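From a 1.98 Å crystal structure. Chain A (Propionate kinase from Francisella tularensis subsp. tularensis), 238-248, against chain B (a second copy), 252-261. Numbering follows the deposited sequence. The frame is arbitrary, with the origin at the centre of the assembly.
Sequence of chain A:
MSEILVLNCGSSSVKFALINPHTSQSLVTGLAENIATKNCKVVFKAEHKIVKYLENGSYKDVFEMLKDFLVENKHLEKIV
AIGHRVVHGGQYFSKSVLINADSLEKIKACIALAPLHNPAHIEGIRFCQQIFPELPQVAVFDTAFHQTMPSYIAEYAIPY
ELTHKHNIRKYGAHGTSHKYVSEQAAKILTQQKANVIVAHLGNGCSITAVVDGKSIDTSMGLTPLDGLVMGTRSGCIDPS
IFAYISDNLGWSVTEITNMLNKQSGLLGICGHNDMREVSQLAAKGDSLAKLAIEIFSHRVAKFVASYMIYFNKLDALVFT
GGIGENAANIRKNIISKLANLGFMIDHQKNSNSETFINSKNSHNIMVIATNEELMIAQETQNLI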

# COMPACT_ATOMS: atom_id res chain seq x y z
N ASP A 238 -5.84 -4.03 1.57
CA ASP A 238 -6.94 -3.06 1.40
C ASP A 238 -7.57 -2.88 2.79
O ASP A 238 -7.92 -3.87 3.46
CB ASP A 238 -7.97 -3.65 0.41
CG ASP A 238 -9.11 -2.70 0.09
OD1 ASP A 238 -9.34 -1.71 0.81
OD2 ASP A 238 -9.80 -2.98 -0.92
N PRO A 239 -7.68 -1.62 3.24
CA PRO A 239 -8.30 -1.34 4.55
C PRO A 239 -9.74 -1.85 4.60
O PRO A 239 -10.27 -2.08 5.69
CB PRO A 239 -8.28 0.19 4.63
CG PRO A 239 -8.12 0.66 3.18
CD PRO A 239 -7.24 -0.39 2.57
N SER A 240 -10.36 -2.02 3.44
CA SER A 240 -11.74 -2.53 3.36
C SER A 240 -11.92 -3.90 3.99
O SER A 240 -13.06 -4.34 4.18
CB SER A 240 -12.18 -2.65 1.90
OG SER A 240 -12.01 -1.44 1.21
N ILE A 241 -10.83 -4.60 4.27
CA ILE A 241 -10.97 -5.94 4.82
C ILE A 241 -11.57 -5.91 6.23
O ILE A 241 -12.15 -6.90 6.66
CB ILE A 241 -9.66 -6.77 4.78
CG1 ILE A 241 -8.53 -6.09 5.56
CG2 ILE A 241 -9.22 -7.04 3.35
CD1 ILE A 241 -8.47 -6.48 7.01
N PHE A 242 -11.43 -4.79 6.93
CA PHE A 242 -11.95 -4.71 8.29
C PHE A 242 -13.47 -4.78 8.29
O PHE A 242 -14.06 -5.59 9.00
CB PHE A 242 -11.43 -3.47 9.02
CG PHE A 242 -10.03 -3.64 9.56
CD1 PHE A 242 -9.81 -3.94 10.89
CD2 PHE A 242 -8.93 -3.53 8.73
CE1 PHE A 242 -8.51 -4.11 11.39
CE2 PHE A 242 -7.63 -3.69 9.22
CZ PHE A 242 -7.43 -3.98 10.55
N ALA A 243 -14.11 -3.95 7.47
CA ALA A 243 -15.57 -3.95 7.39
C ALA A 243 -16.08 -5.27 6.84
O ALA A 243 -17.10 -5.79 7.28
CB ALA A 243 -16.08 -2.77 6.54
N TYR A 244 -15.36 -5.83 5.88
CA TYR A 244 -15.77 -7.11 5.32
C TYR A 244 -15.81 -8.21 6.39
O TYR A 244 -16.82 -8.90 6.56
CB TYR A 244 -14.89 -7.52 4.15
CG TYR A 244 -15.34 -8.83 3.56
CD1 TYR A 244 -14.82 -10.03 4.01
CD2 TYR A 244 -16.32 -8.86 2.58
CE1 TYR A 244 -15.25 -11.23 3.48
CE2 TYR A 244 -16.75 -10.06 2.05
CZ TYR A 244 -16.21 -11.23 2.50
OH TYR A 244 -16.65 -12.42 1.97
N ILE A 245 -14.73 -8.36 7.13
CA ILE A 245 -14.68 -9.39 8.17
C ILE A 245 -15.64 -9.10 9.33
O ILE A 245 -16.36 -9.98 9.77
CB ILE A 245 -13.25 -9.59 8.68
CG1 ILE A 245 -12.39 -10.18 7.54
CG2 ILE A 245 -13.24 -10.50 9.90
CD1 ILE A 245 -10.92 -10.31 7.89
N SER A 246 -15.64 -7.85 9.79
CA SER A 246 -16.52 -7.43 10.88
C SER A 246 -17.99 -7.64 10.51
O SER A 246 -18.76 -8.21 11.27
CB SER A 246 -16.27 -5.95 11.22
OG SER A 246 -17.25 -5.46 12.12
N ASP A 247 -18.37 -7.19 9.31
CA ASP A 247 -19.76 -7.26 8.88
C ASP A 247 -20.21 -8.68 8.53
O ASP A 247 -21.37 -9.02 8.72
CB ASP A 247 -20.01 -6.33 7.69
CG ASP A 247 -20.03 -4.86 8.08
OD1 ASP A 247 -20.31 -4.56 9.26
OD2 ASP A 247 -19.76 -4.02 7.20
N ASN A 248 -19.30 -9.50 8.02
CA ASN A 248 -19.70 -10.82 7.53
C ASN A 248 -19.38 -12.00 8.44
O ASN A 248 -20.12 -12.99 8.47
CB ASN A 248 -19.18 -11.03 6.11
CG ASN A 248 -19.79 -10.05 5.13
OD1 ASN A 248 -20.94 -10.21 4.71
ND2 ASN A 248 -19.04 -9.00 4.79
N SER B 252 -16.09 3.03 15.60
CA SER B 252 -16.40 1.67 15.16
C SER B 252 -15.72 1.41 13.81
O SER B 252 -15.27 2.34 13.15
CB SER B 252 -17.90 1.51 14.99
OG SER B 252 -18.32 2.19 13.82
N VAL B 253 -15.66 0.14 13.39
CA VAL B 253 -15.12 -0.20 12.07
C VAL B 253 -15.92 0.50 10.96
O VAL B 253 -15.35 0.98 9.97
CB VAL B 253 -15.10 -1.74 11.83
CG1 VAL B 253 -14.92 -2.08 10.35
CG2 VAL B 253 -14.00 -2.39 12.64
N THR B 254 -17.24 0.57 11.14
CA THR B 254 -18.11 1.23 10.17
C THR B 254 -17.77 2.70 10.05
O THR B 254 -17.67 3.24 8.94
CB THR B 254 -19.61 1.07 10.57
OG1 THR B 254 -19.95 -0.32 10.57
CG2 THR B 254 -20.52 1.80 9.61
N GLU B 255 -17.56 3.35 11.18
CA GLU B 255 -17.20 4.77 11.20
C GLU B 255 -15.80 5.03 10.61
O GLU B 255 -15.59 6.01 9.89
CB GLU B 255 -17.29 5.31 12.64
CG GLU B 255 -18.73 5.40 13.14
CD GLU B 255 -18.84 5.67 14.64
OE1 GLU B 255 -17.88 5.41 15.38
OE2 GLU B 255 -19.92 6.15 15.07
N ILE B 256 -14.85 4.17 10.92
CA ILE B 256 -13.52 4.34 10.35
C ILE B 256 -13.56 4.14 8.84
O ILE B 256 -12.99 4.91 8.08
CB ILE B 256 -12.49 3.39 10.97
CG1 ILE B 256 -12.39 3.66 12.48
CG2 ILE B 256 -11.11 3.57 10.28
CD1 ILE B 256 -11.73 2.50 13.25
N THR B 257 -14.26 3.10 8.40
CA THR B 257 -14.36 2.79 6.97
C THR B 257 -15.09 3.92 6.22
O THR B 257 -14.70 4.31 5.12
CB THR B 257 -15.08 1.44 6.77
OG1 THR B 257 -14.44 0.45 7.58
CG2 THR B 257 -15.06 1.00 5.30
N ASN B 258 -16.16 4.45 6.81
CA ASN B 258 -16.85 5.58 6.19
C ASN B 258 -15.95 6.80 6.03
O ASN B 258 -15.98 7.48 5.00
CB ASN B 258 -18.10 5.96 6.99
CG ASN B 258 -18.78 7.19 6.44
OD1 ASN B 258 -18.69 8.29 7.01
ND2 ASN B 258 -19.44 7.03 5.30
N MSE B 259 -15.13 7.07 7.04
CA MSE B 259 -14.17 8.17 6.99
C MSE B 259 -13.14 8.00 5.86
O MSE B 259 -12.79 8.98 5.17
CB MSE B 259 -13.47 8.30 8.34
CG MSE B 259 -12.32 9.30 8.40
SE MSE B 259 -10.58 8.61 7.81
CE MSE B 259 -10.25 7.21 9.17
N LEU B 260 -12.68 6.77 5.64
CA LEU B 260 -11.71 6.48 4.59
C LEU B 260 -12.32 6.65 3.21
O LEU B 260 -11.63 7.04 2.26
CB LEU B 260 -11.12 5.06 4.76
CG LEU B 260 -10.23 4.83 5.99
CD1 LEU B 260 -9.83 3.35 6.11
CD2 LEU B 260 -8.99 5.73 5.97
N ASN B 261 -13.62 6.35 3.10
CA ASN B 261 -14.36 6.44 1.84
C ASN B 261 -14.95 7.81 1.55
O ASN B 261 -15.10 8.18 0.38
CB ASN B 261 -15.51 5.41 1.83
CG ASN B 261 -15.07 4.05 1.30
OD1 ASN B 261 -14.61 3.93 0.17
ND2 ASN B 261 -15.23 3.03 2.13
O HOH W 1 -12.88 -1.64 6.28
O HOH W 2 -14.85 0.36 1.09

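The contact centres on Val B253, which loses 71 Å² to the other stretch, more than any other residue here. Its CA-to-CB bond points toward chain A, and with chi1 at 164° (t) its CG1 is set against the first turns of helix 241-248. CG1 lies 3.5 Å from Ala A243 N and 3.7 Å from Phe A242 C, so the methyl packs on backbone as well as on side chains; Val B253 CG1 is also 4.0 Å from Phe A242 CB and 4.0 Å from Ala A243 CB. The small side chain at Ala A243 is consistent with the local closeness of the backbones, its CA being 6.0 Å from that of Val B253, although the helix axes come no nearer than 9.3 Å. Phe A242 contributes its CB, while its ring leads away. Because the helices run at 149° to each other, nearly antiparallel, the N-terminal side of the chain A stretch meets the later part of helix 253-261: Pro A239 CB touches Leu B260 CD1 at 3.8 Å.

No direct hydrogen bond joins the stretches; water does the polar bridging. Water 1 donates to Pro A239 O (2.7 Å) and Thr B257 OG1 (2.9 Å) and accepts from Ala A243 N (2.9 Å). That amide lacks a helical partner within the stretch, so the water fills the role. Thr B257 OG1 in turn donates to Val B253 O at 2.6 Å, one turn back in its own helix, which leaves the hydroxyl oxygen to accept from the water. Water 2 makes a thinner link, accepting from Asn B261 ND2 at 2.9 Å and donating weakly to Ser A240 OG at 3.4 Å.

At the exposed edge, Asp A247 OD1 and Thr B254 OG1 stand 4.5 Å apart, too far for a hydrogen bond.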